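Local coordinates for transcriptional activator PlcR protein (Bacillus thuringiensis, PDB 3U3W), which activates transcription of virulence genes as a quorum-sensing regulator, binding DNA when the signal peptide PapR occupies it, at residues 6-17 with 56-67. Numbering follows the deposited sequence.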
# COMPACT_ATOMS: atom_id res chain seq x y z
N LEU A 6 0.45 25.52 -4.36
CA LEU A 6 1.64 24.72 -4.69
C LEU A 6 2.90 25.43 -4.22
O LEU A 6 3.73 24.84 -3.53
CB LEU A 6 1.74 24.45 -6.19
CG LEU A 6 3.00 23.71 -6.66
CD1 LEU A 6 3.19 22.41 -5.91
CD2 LEU A 6 2.97 23.44 -8.16
N GLY A 7 3.02 26.71 -4.59
CA GLY A 7 4.17 27.52 -4.24
C GLY A 7 4.59 27.48 -2.78
O GLY A 7 5.74 27.19 -2.47
N SER A 8 3.65 27.75 -1.88
CA SER A 8 3.99 27.82 -0.46
C SER A 8 4.16 26.44 0.18
O SER A 8 4.80 26.31 1.22
CB SER A 8 2.98 28.66 0.32
OG SER A 8 1.66 28.34 -0.06
N GLU A 9 3.59 25.42 -0.44
CA GLU A 9 3.86 24.05 -0.03
C GLU A 9 5.32 23.69 -0.33
O GLU A 9 6.01 23.06 0.47
CB GLU A 9 2.90 23.09 -0.74
CG GLU A 9 2.98 21.65 -0.25
CD GLU A 9 2.54 21.49 1.20
OE1 GLU A 9 2.00 22.47 1.77
OE2 GLU A 9 2.73 20.39 1.76
N ILE A 10 5.80 24.12 -1.49
CA ILE A 10 7.21 23.93 -1.82
C ILE A 10 8.14 24.73 -0.89
O ILE A 10 9.18 24.22 -0.47
CB ILE A 10 7.50 24.26 -3.31
CG1 ILE A 10 6.91 23.16 -4.21
CG2 ILE A 10 8.99 24.43 -3.56
CD1 ILE A 10 7.11 23.40 -5.69
N LYS A 11 7.76 25.96 -0.58
CA LYS A 11 8.55 26.84 0.29
C LYS A 11 8.54 26.33 1.73
O LYS A 11 9.56 26.35 2.42
CB LYS A 11 7.99 28.27 0.25
CG LYS A 11 8.60 29.24 1.27
CD LYS A 11 8.07 30.66 1.03
CE LYS A 11 8.78 31.71 1.87
NZ LYS A 11 8.17 31.87 3.22
N LYS A 12 7.37 25.89 2.17
CA LYS A 12 7.19 25.33 3.50
C LYS A 12 8.09 24.12 3.71
O LYS A 12 8.76 24.01 4.73
CB LYS A 12 5.71 24.97 3.70
CG LYS A 12 5.39 24.08 4.90
CD LYS A 12 3.90 24.18 5.26
CE LYS A 12 3.43 23.06 6.19
NZ LYS A 12 3.17 21.78 5.46
N ILE A 13 8.11 23.21 2.73
CA ILE A 13 8.89 21.98 2.83
C ILE A 13 10.40 22.23 2.64
O ILE A 13 11.22 21.53 3.23
CB ILE A 13 8.39 20.90 1.84
CG1 ILE A 13 6.90 20.64 2.06
CG2 ILE A 13 9.17 19.61 2.01
CD1 ILE A 13 6.29 19.72 1.03
N ARG A 14 10.75 23.22 1.83
CA ARG A 14 12.15 23.61 1.66
C ARG A 14 12.73 24.21 2.94
O ARG A 14 13.86 23.92 3.29
CB ARG A 14 12.34 24.60 0.51
CG ARG A 14 13.74 25.22 0.49
CD ARG A 14 13.95 26.22 -0.63
NE ARG A 14 13.05 27.37 -0.56
CZ ARG A 14 13.16 28.38 0.31
NH1 ARG A 14 12.29 29.38 0.28
NH2 ARG A 14 14.15 28.38 1.20
N VAL A 15 11.95 25.06 3.61
CA VAL A 15 12.40 25.65 4.87
C VAL A 15 12.51 24.56 5.92
O VAL A 15 13.48 24.49 6.68
CB VAL A 15 11.43 26.75 5.36
CG1 VAL A 15 11.87 27.29 6.72
CG2 VAL A 15 11.33 27.89 4.36
N LEU A 16 11.51 23.68 5.94
CA LEU A 16 11.47 22.55 6.85
C LEU A 16 12.69 21.64 6.67
O LEU A 16 13.07 20.91 7.59
CB LEU A 16 10.19 21.76 6.61
CG LEU A 16 9.65 20.87 7.73
CD1 LEU A 16 9.19 21.72 8.91
CD2 LEU A 16 8.51 20.04 7.20
N ARG A 17 13.28 21.67 5.48
CA ARG A 17 14.44 20.84 5.18
C ARG A 17 15.74 21.61 5.34
O ARG A 17 16.82 21.06 5.16
CB ARG A 17 14.35 20.28 3.76
CG ARG A 17 13.21 19.31 3.54
CD ARG A 17 13.53 17.89 4.03
NE ARG A 17 12.48 16.96 3.61
CZ ARG A 17 11.41 16.66 4.33
NH1 ARG A 17 11.24 17.21 5.53
NH2 ARG A 17 10.50 15.80 3.86
N LEU A 56 13.52 17.09 -2.15
CA LEU A 56 12.76 17.33 -0.93
C LEU A 56 12.18 16.04 -0.36
O LEU A 56 11.60 16.04 0.73
CB LEU A 56 11.63 18.34 -1.18
CG LEU A 56 11.98 19.75 -1.67
CD1 LEU A 56 10.72 20.51 -2.03
CD2 LEU A 56 12.77 20.50 -0.63
N GLN A 57 12.34 14.94 -1.09
CA GLN A 57 11.82 13.64 -0.66
C GLN A 57 10.31 13.69 -0.46
O GLN A 57 9.80 13.38 0.60
CB GLN A 57 12.52 13.14 0.61
CG GLN A 57 14.04 12.93 0.44
CD GLN A 57 14.74 12.45 1.71
OE1 GLN A 57 15.28 13.26 2.48
NE2 GLN A 57 14.74 11.14 1.94
N ILE A 58 9.61 14.10 -1.50
CA ILE A 58 8.15 14.18 -1.45
C ILE A 58 7.57 13.44 -2.64
O ILE A 58 7.94 13.71 -3.78
CB ILE A 58 7.69 15.65 -1.50
CG1 ILE A 58 8.28 16.44 -0.32
CG2 ILE A 58 6.16 15.73 -1.57
CD1 ILE A 58 7.62 16.19 1.04
N PRO A 59 6.66 12.48 -2.37
CA PRO A 59 5.93 11.81 -3.46
C PRO A 59 5.32 12.88 -4.36
O PRO A 59 4.70 13.83 -3.88
CB PRO A 59 4.83 11.04 -2.73
CG PRO A 59 5.38 10.80 -1.38
CD PRO A 59 6.23 12.00 -1.05
N ILE A 60 5.51 12.72 -5.65
CA ILE A 60 5.13 13.76 -6.59
C ILE A 60 3.63 14.04 -6.58
O ILE A 60 3.20 15.16 -6.86
CB ILE A 60 5.64 13.44 -8.01
CG1 ILE A 60 7.17 13.28 -8.00
CG2 ILE A 60 5.26 14.54 -8.98
CD1 ILE A 60 7.70 12.02 -7.26
N ILE A 61 2.83 13.03 -6.25
CA ILE A 61 1.37 13.20 -6.26
C ILE A 61 0.95 14.26 -5.24
O ILE A 61 -0.10 14.88 -5.36
CB ILE A 61 0.62 11.84 -6.02
CG1 ILE A 61 -0.91 12.00 -6.13
CG2 ILE A 61 0.99 11.22 -4.67
CD1 ILE A 61 -1.40 12.43 -7.49
N HIS A 62 1.81 14.47 -4.25
CA HIS A 62 1.54 15.47 -3.23
C HIS A 62 1.39 16.86 -3.82
O HIS A 62 0.51 17.62 -3.42
CB HIS A 62 2.64 15.49 -2.17
CG HIS A 62 2.41 16.49 -1.09
ND1 HIS A 62 1.25 16.52 -0.34
CD2 HIS A 62 3.17 17.52 -0.65
CE1 HIS A 62 1.32 17.51 0.53
NE2 HIS A 62 2.47 18.13 0.37
N PHE A 63 2.24 17.21 -4.77
CA PHE A 63 2.17 18.55 -5.33
C PHE A 63 0.94 18.70 -6.22
O PHE A 63 0.38 19.79 -6.34
CB PHE A 63 3.46 18.89 -6.06
CG PHE A 63 4.65 18.87 -5.17
CD1 PHE A 63 4.77 19.78 -4.14
CD2 PHE A 63 5.64 17.92 -5.33
CE1 PHE A 63 5.86 19.76 -3.30
CE2 PHE A 63 6.73 17.89 -4.49
CZ PHE A 63 6.84 18.81 -3.48
N TYR A 64 0.51 17.60 -6.81
CA TYR A 64 -0.74 17.64 -7.55
C TYR A 64 -1.95 17.75 -6.62
O TYR A 64 -2.87 18.52 -6.88
CB TYR A 64 -0.84 16.46 -8.50
CG TYR A 64 0.03 16.63 -9.72
CD1 TYR A 64 -0.48 17.22 -10.88
CD2 TYR A 64 1.36 16.24 -9.71
CE1 TYR A 64 0.31 17.39 -12.00
CE2 TYR A 64 2.16 16.41 -10.83
CZ TYR A 64 1.63 16.99 -11.97
OH TYR A 64 2.42 17.15 -13.07
N GLU A 65 -1.93 16.99 -5.52
CA GLU A 65 -3.03 17.03 -4.56
C GLU A 65 -3.33 18.46 -4.09
O GLU A 65 -4.47 18.91 -4.13
CB GLU A 65 -2.74 16.14 -3.36
CG GLU A 65 -2.88 14.66 -3.65
CD GLU A 65 -2.40 13.79 -2.50
OE1 GLU A 65 -1.58 14.27 -1.68
OE2 GLU A 65 -2.84 12.62 -2.42
N VAL A 66 -2.29 19.16 -3.66
CA VAL A 66 -2.48 20.50 -3.11
C VAL A 66 -2.64 21.56 -4.20
O VAL A 66 -2.80 22.74 -3.91
CB VAL A 66 -1.32 20.89 -2.20
CG1 VAL A 66 -1.23 19.89 -1.06
CG2 VAL A 66 -0.02 20.92 -2.99
N LEU A 67 -2.62 21.13 -5.45
CA LEU A 67 -2.66 22.07 -6.57
C LEU A 67 -3.90 22.97 -6.62
O LEU A 67 -3.78 24.17 -6.88
CB LEU A 67 -2.49 21.32 -7.90
CG LEU A 67 -2.25 22.17 -9.15
CD1 LEU A 67 -0.89 22.86 -9.07
CD2 LEU A 67 -2.35 21.32 -10.40
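Phe63 and Ile13 join the first helix of the helix-turn-helix DNA-binding domain, 4-16, to the short helix 61-65 that closes the same domain. The two segment axes run at 136°, closer to antiparallel than parallel, and 10.1 Å apart. By nearest CA atoms, the register of segments 6-17 and 56-67 sets Leu6 beside Leu67 at one end and Arg14 beside Leu56 at the other. Phe63 has its CG opposite the carbonyl carbon, which carries the ring back toward helix 4-16, where the side chains of Leu6 and Ile10 cross that of Phe63 at about a right angle: Leu6 CD1 comes within 3.5 Å of Phe63 CD1, and Ile10 CG1 within 3.7 Å of Phe63 CE1. Beyond this pair the ring also touches Leu49 and Ala53, so, carried by helix 61-65, it packs against both helix 4-16 and helix 46-56. Ile13 meets Ile58 tip to tip, the two CD1 methyls 3.8 Å apart, while its CG2 rests against the same isoleucine.

Two polar links cross the contact. His62 NE2 donates to Glu9 OE2 at 2.7 Å and 160°. The acceptor lies nearly in the imidazole plane, but the nitrogen reaches the anti side of the carboxylate, well out of its plane, and the two flat groups are turned 67° from each other. Glu9 extends anti to its nitrogen and then bends at chi2, bringing the carboxylate over to the histidine. The same imidazole meets the ring of His189 of the second subunit edge-to-face, so this contact within the domain borders the dimer interface. At the far end, Gln57 turns the chain out of helix 46-56 in a Schellman motif. There Arg17 NE donates a hydrogen bond to Leu56 O at 3.1 Å, from above the carbonyl plane, with Arg17 NH2 adding a weak second bond to that oxygen.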